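Local coordinates for adenosylmethionine-8-amino-7-oxononanoate aminotransferase (PDB 6ZHK), which probably transfers the alpha-amino group of S-adenosyl-L-methionine to 7-keto-8-aminopelargonic acid, making 7,8-diaminopelargonic acid for biotin synthesis, at residues A[65-70]-A[441-446]; A[366-371]-A[445-450]. One frame throughout, in Å; residues are numbered along the deposited sequence.

Contact 1 (A[65-70]-A[441-446])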
loop_
_atom_site.group_PDB
_atom_site.type_symbol
_atom_site.label_atom_id
_atom_site.label_comp_id
_atom_site.label_asym_id
_atom_site.label_seq_id
_atom_site.Cartn_x
_atom_site.Cartn_y
_atom_site.Cartn_z
ATOM N N ASN A 65 -8.187 -9.311 -12.029
ATOM C CA ASN A 65 -7.942 -10.702 -12.431
ATOM C C ASN A 65 -7.827 -10.760 -13.959
ATOM O O ASN A 65 -8.712 -10.314 -14.635
ATOM C CB ASN A 65 -9.028 -11.605 -11.847
ATOM C CG ASN A 65 -8.804 -13.058 -12.238
ATOM O OD1 ASN A 65 -8.961 -13.440 -13.400
ATOM N ND2 ASN A 65 -8.234 -13.807 -11.310
ATOM N N LEU A 66 -6.753 -11.317 -14.510
ATOM C CA LEU A 66 -6.613 -11.276 -15.965
ATOM C C LEU A 66 -6.965 -12.633 -16.554
ATOM O O LEU A 66 -7.475 -12.694 -17.651
ATOM C CB LEU A 66 -5.148 -11.019 -16.318
ATOM C CG LEU A 66 -4.595 -9.615 -15.992
ATOM C CD1 LEU A 66 -3.208 -9.497 -16.559
ATOM C CD2 LEU A 66 -5.518 -8.508 -16.521
ATOM N N PHE A 67 -6.535 -13.694 -15.911
ATOM C CA PHE A 67 -6.499 -14.990 -16.582
ATOM C C PHE A 67 -7.264 -16.074 -15.825
ATOM O O PHE A 67 -7.061 -17.269 -16.107
ATOM C CB PHE A 67 -5.044 -15.424 -16.765
ATOM C CG PHE A 67 -4.289 -14.491 -17.664
ATOM C CD1 PHE A 67 -4.782 -14.169 -18.931
ATOM C CD2 PHE A 67 -3.074 -13.952 -17.232
ATOM C CE1 PHE A 67 -4.094 -13.288 -19.751
ATOM C CE2 PHE A 67 -2.379 -13.083 -18.059
ATOM C CZ PHE A 67 -2.873 -12.775 -19.320
ATOM N N GLY A 68 -8.118 -15.670 -14.902
ATOM C CA GLY A 68 -8.882 -16.661 -14.146
ATOM C C GLY A 68 -8.229 -16.903 -12.790
ATOM O O GLY A 68 -7.170 -16.319 -12.516
ATOM N N HIS A 69 -8.840 -17.767 -11.982
ATOM C CA HIS A 69 -8.452 -18.002 -10.608
ATOM C C HIS A 69 -7.650 -19.284 -10.419
ATOM O O HIS A 69 -7.342 -19.633 -9.262
ATOM C CB HIS A 69 -9.693 -17.999 -9.699
ATOM C CG HIS A 69 -10.341 -16.666 -9.638
ATOM N ND1 HIS A 69 -9.836 -15.630 -8.819
ATOM C CD2 HIS A 69 -11.395 -16.157 -10.320
ATOM C CE1 HIS A 69 -10.640 -14.598 -8.934
ATOM N NE2 HIS A 69 -11.574 -14.871 -9.878
ATOM N N SER A 70 -7.273 -19.954 -11.518
ATOM C CA SER A 70 -6.492 -21.185 -11.353
ATOM C C SER A 70 -5.440 -21.278 -12.463
ATOM O O SER A 70 -5.218 -22.314 -13.088
ATOM C CB SER A 70 -7.424 -22.397 -11.319
ATOM O OG SER A 70 -8.154 -22.428 -12.548
ATOM N N PRO A 441 -14.545 -7.991 -17.446
ATOM C CA PRO A 441 -14.356 -9.434 -17.409
ATOM C C PRO A 441 -12.868 -9.763 -17.583
ATOM O O PRO A 441 -12.105 -8.958 -18.125
ATOM C CB PRO A 441 -15.163 -9.931 -18.623
ATOM C CG PRO A 441 -15.118 -8.773 -19.590
ATOM C CD PRO A 441 -15.128 -7.530 -18.716
ATOM N N PRO A 442 -12.418 -10.961 -17.149
ATOM C CA PRO A 442 -11.023 -11.347 -17.328
ATOM C C PRO A 442 -10.731 -11.423 -18.822
ATOM O O PRO A 442 -11.656 -11.630 -19.614
ATOM C CB PRO A 442 -10.869 -12.721 -16.669
ATOM C CG PRO A 442 -12.293 -13.134 -16.235
ATOM C CD PRO A 442 -13.230 -11.958 -16.431
ATOM N N LEU A 443 -9.452 -11.264 -19.181
ATOM C CA LEU A 443 -9.016 -11.421 -20.559
ATOM C C LEU A 443 -9.270 -12.861 -21.021
ATOM O O LEU A 443 -9.393 -13.108 -22.234
ATOM C CB LEU A 443 -7.496 -11.169 -20.627
ATOM C CG LEU A 443 -7.028 -9.786 -20.129
ATOM C CD1 LEU A 443 -5.553 -9.625 -20.411
ATOM C CD2 LEU A 443 -7.812 -8.641 -20.760
ATOM N N SER A 444 -9.396 -13.774 -20.044
ATOM C CA SER A 444 -9.620 -15.193 -20.330
ATOM C C SER A 444 -11.090 -15.551 -20.537
ATOM O O SER A 444 -11.379 -16.737 -20.765
ATOM C CB SER A 444 -9.008 -16.058 -19.250
ATOM O OG SER A 444 -9.436 -15.609 -17.967
ATOM N N ILE A 445 -12.026 -14.573 -20.468
ATOM C CA ILE A 445 -13.447 -14.854 -20.621
ATOM C C ILE A 445 -13.663 -15.515 -21.980
ATOM O O ILE A 445 -13.070 -15.081 -22.964
ATOM C CB ILE A 445 -14.320 -13.573 -20.483
ATOM C CG1 ILE A 445 -15.798 -13.983 -20.390
ATOM C CG2 ILE A 445 -14.052 -12.597 -21.629
ATOM C CD1 ILE A 445 -16.744 -12.876 -19.918
ATOM N N THR A 446 -14.479 -16.591 -22.019
ATOM C CA THR A 446 -14.655 -17.283 -23.296
ATOM C C THR A 446 -15.776 -16.631 -24.104
ATOM O O THR A 446 -16.608 -15.891 -23.557
ATOM C CB THR A 446 -14.964 -18.782 -23.100
ATOM O OG1 THR A 446 -16.270 -18.862 -22.534
ATOM C CG2 THR A 446 -13.907 -19.462 -22.236
#
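A single carbonyl oxygen, Leu66 O, faces two successive backbone donors: Leu443 N at 2.9 Å and Ser444 N at 3.3 Å. Both bonds are weak because both are bent, with N-H...O angles of 118° and 134°. The donors sit side by side because Pro442 to Ile445 form a type I beta turn. Beside these bonds, leucine and phenylalanine side chains pack together. The side chains of Leu66 and Leu443 lie side by side and point the same way, with Leu66 CD2 to Leu443 CD1 at 4.0 Å, and the same CD1 meets the ring atom CE1 of Phe67. Pro442 CB rests 3.5 Å from Leu66 O. Ser444 OG, set between backbone N and carbonyl carbon (chi1 51°), packs against the Phe67 backbone but gives its hydrogen bond to Asn45. Asn65 bridges its own loop: OD1 accepts from Gly68 N on a lone pair at 2.8 Å, and ND2 donates to Gly68 O at 3.0 Å from above the carbonyl plane. Helix 343-358 flanks both leucines through Phe356. The result is an Asx motif packed against a beta turn, with Leu66 about 7 Å, side chain to side chain, from Lys301, the predicted cofactor-attachment lysine of this class-III aminotransferase.

Contact 2 (A[366-371]-A[445-450])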
loop_
_atom_site.group_PDB
_atom_site.type_symbol
_atom_site.label_atom_id
_atom_site.label_comp_id
_atom_site.label_asym_id
_atom_site.label_seq_id
_atom_site.Cartn_x
_atom_site.Cartn_y
_atom_site.Cartn_z
ATOM N N GLN A 366 -8.708 -9.750 -29.409
ATOM C CA GLN A 366 -9.386 -8.825 -30.303
ATOM C C GLN A 366 -10.741 -9.378 -30.763
ATOM O O GLN A 366 -11.732 -8.671 -30.691
ATOM C CB GLN A 366 -8.535 -8.379 -31.514
ATOM C CG GLN A 366 -7.293 -7.526 -31.196
ATOM C CD GLN A 366 -7.452 -6.362 -30.237
ATOM O OE1 GLN A 366 -8.293 -5.475 -30.413
ATOM N NE2 GLN A 366 -6.684 -6.400 -29.162
ATOM N N PRO A 367 -10.891 -10.592 -31.322
ATOM C CA PRO A 367 -12.250 -11.026 -31.688
ATOM C C PRO A 367 -13.186 -11.154 -30.486
ATOM O O PRO A 367 -14.400 -11.056 -30.633
ATOM C CB PRO A 367 -12.027 -12.414 -32.319
ATOM C CG PRO A 367 -10.608 -12.841 -31.948
ATOM C CD PRO A 367 -9.830 -11.567 -31.681
ATOM N N LYS A 368 -12.637 -11.381 -29.277
ATOM C CA LYS A 368 -13.526 -11.510 -28.129
ATOM C C LYS A 368 -14.102 -10.160 -27.720
ATOM O O LYS A 368 -15.276 -10.050 -27.339
ATOM C CB LYS A 368 -12.802 -12.190 -26.950
ATOM C CG LYS A 368 -12.152 -13.534 -27.287
ATOM C CD LYS A 368 -12.013 -14.345 -25.998
ATOM C CE LYS A 368 -10.743 -13.987 -25.253
ATOM N NZ LYS A 368 -10.501 -14.904 -24.100
ATOM N N ILE A 369 -13.262 -9.116 -27.790
ATOM C CA ILE A 369 -13.796 -7.777 -27.519
ATOM C C ILE A 369 -14.854 -7.383 -28.554
ATOM O O ILE A 369 -15.876 -6.770 -28.228
ATOM C CB ILE A 369 -12.628 -6.763 -27.477
ATOM C CG1 ILE A 369 -11.792 -6.965 -26.208
ATOM C CG2 ILE A 369 -13.107 -5.322 -27.606
ATOM C CD1 ILE A 369 -10.403 -6.351 -26.290
ATOM N N LYS A 370 -14.566 -7.658 -29.840
ATOM C CA LYS A 370 -15.519 -7.350 -30.899
ATOM C C LYS A 370 -16.847 -8.073 -30.642
ATOM O O LYS A 370 -17.918 -7.486 -30.750
ATOM C CB LYS A 370 -14.928 -7.790 -32.242
ATOM C CG LYS A 370 -14.677 -6.716 -33.294
ATOM C CD LYS A 370 -13.377 -7.006 -34.035
ATOM C CE LYS A 370 -12.776 -5.789 -34.692
ATOM N NZ LYS A 370 -11.301 -5.882 -34.617
ATOM N N LEU A 371 -16.776 -9.346 -30.246
ATOM C CA LEU A 371 -17.976 -10.106 -29.903
ATOM C C LEU A 371 -18.714 -9.496 -28.708
ATOM O O LEU A 371 -19.943 -9.378 -28.708
ATOM C CB LEU A 371 -17.610 -11.582 -29.686
ATOM C CG LEU A 371 -18.764 -12.460 -29.158
ATOM C CD1 LEU A 371 -19.892 -12.629 -30.196
ATOM C CD2 LEU A 371 -18.288 -13.804 -28.625
ATOM N N ILE A 445 -12.026 -14.573 -20.468
ATOM C CA ILE A 445 -13.447 -14.854 -20.621
ATOM C C ILE A 445 -13.663 -15.515 -21.980
ATOM O O ILE A 445 -13.070 -15.081 -22.964
ATOM C CB ILE A 445 -14.320 -13.573 -20.483
ATOM C CG1 ILE A 445 -15.798 -13.983 -20.390
ATOM C CG2 ILE A 445 -14.052 -12.597 -21.629
ATOM C CD1 ILE A 445 -16.744 -12.876 -19.918
ATOM N N THR A 446 -14.479 -16.591 -22.019
ATOM C CA THR A 446 -14.655 -17.283 -23.296
ATOM C C THR A 446 -15.776 -16.631 -24.104
ATOM O O THR A 446 -16.608 -15.891 -23.557
ATOM C CB THR A 446 -14.964 -18.782 -23.100
ATOM O OG1 THR A 446 -16.270 -18.862 -22.534
ATOM C CG2 THR A 446 -13.907 -19.462 -22.236
ATOM N N GLU A 447 -15.807 -16.959 -25.416
ATOM C CA GLU A 447 -16.878 -16.414 -26.215
ATOM C C GLU A 447 -18.229 -16.897 -25.676
ATOM O O GLU A 447 -19.178 -16.124 -25.636
ATOM C CB GLU A 447 -16.667 -16.829 -27.681
ATOM C CG GLU A 447 -15.445 -16.204 -28.296
ATOM C CD GLU A 447 -15.367 -16.218 -29.816
ATOM O OE1 GLU A 447 -16.360 -16.622 -30.482
ATOM O OE2 GLU A 447 -14.336 -15.766 -30.340
ATOM N N LYS A 448 -18.305 -18.157 -25.255
ATOM C CA LYS A 448 -19.550 -18.660 -24.707
ATOM C C LYS A 448 -19.941 -17.897 -23.449
ATOM O O LYS A 448 -21.137 -17.665 -23.225
ATOM C CB LYS A 448 -19.488 -20.187 -24.496
ATOM C CG LYS A 448 -19.547 -20.979 -25.799
ATOM C CD LYS A 448 -19.131 -22.444 -25.627
ATOM C CE LYS A 448 -19.270 -23.251 -26.926
ATOM N NZ LYS A 448 -18.805 -24.649 -26.689
ATOM N N GLU A 449 -18.947 -17.574 -22.604
ATOM C CA GLU A 449 -19.219 -16.863 -21.375
ATOM C C GLU A 449 -19.659 -15.428 -21.674
ATOM O O GLU A 449 -20.560 -14.891 -21.009
ATOM C CB GLU A 449 -17.989 -16.793 -20.510
ATOM C CG GLU A 449 -17.782 -18.075 -19.690
ATOM C CD GLU A 449 -16.350 -18.303 -19.227
ATOM O OE1 GLU A 449 -15.522 -17.446 -19.453
ATOM O OE2 GLU A 449 -16.053 -19.376 -18.661
ATOM N N ILE A 450 -19.073 -14.851 -22.730
ATOM C CA ILE A 450 -19.468 -13.501 -23.100
ATOM C C ILE A 450 -20.950 -13.499 -23.500
ATOM O O ILE A 450 -21.678 -12.571 -23.148
ATOM C CB ILE A 450 -18.571 -12.989 -24.250
ATOM C CG1 ILE A 450 -17.198 -12.540 -23.740
ATOM C CG2 ILE A 450 -19.233 -11.802 -24.923
ATOM C CD1 ILE A 450 -16.140 -12.419 -24.850
#
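The capped start of helix 447-463 meets helix 366-376 here, with Lys368, Leu371, Ile445, Glu447 and Ile450 making the contact. Lys368 NZ donates to Ile445 O at 2.8 Å, reaching the oxygen with a C=O...N angle of 142° from a position 35° above the carbonyl plane. The lysine chain bends at its third torsion (chi3 -85°), which sets CE 3.4 Å from Ile445 O; CD, one atom earlier, also lies close to that oxygen. Leu443 O is a second acceptor for the same amine, tying it to the turn ahead of the helix. An alanine at Lys368 would probably leave the Ile445 and Leu443 carbonyls without this shared donor and open a gap where the aliphatic chain lay alongside Ile445 O.

One turn further along, Leu371 CD2 reaches the aliphatic part of Glu447, 3.6 Å from its CB, with the two side chains crossing at a slant. Ile450 touches both the lysine and the leucine: its CD1 lies 3.5 Å from Lys368 O, and its CG2 is 4.3 Å from Leu371 CG. The cap itself is reciprocal, since Glu449 N donates to Thr446 OG1 at 3.0 Å and Thr446 N donates to Glu449 OE1 at 2.9 Å. Asn45 ND2 also reaches that carboxylate oxygen. The arrangement is a capping box at a helix N-terminus, with a neighbouring helix packed beside it and a lysine bonded to the carbonyl just before the N-cap.

How the contacts relate
Both contacts use the chain that leads into helix 447-463, sharing Ile445 and Thr446, and their centres lie about 11 Å apart. Contact 1 is the more deeply placed, its centre about 16 Å from the centre of the chain and six of its seven touching residues buried; contact 2, at about 21 Å, is only partly buried and lies away from the annotated sites. Their chemistry follows suit: loop meets loop through backbone amides and leucine methyls in contact 1, whereas in contact 2 helix meets helix start, with a charged amine and the aliphatic part of a glutamate taking part. The Lys368 amine links the two, one of its acceptors lying in the turn of contact 1.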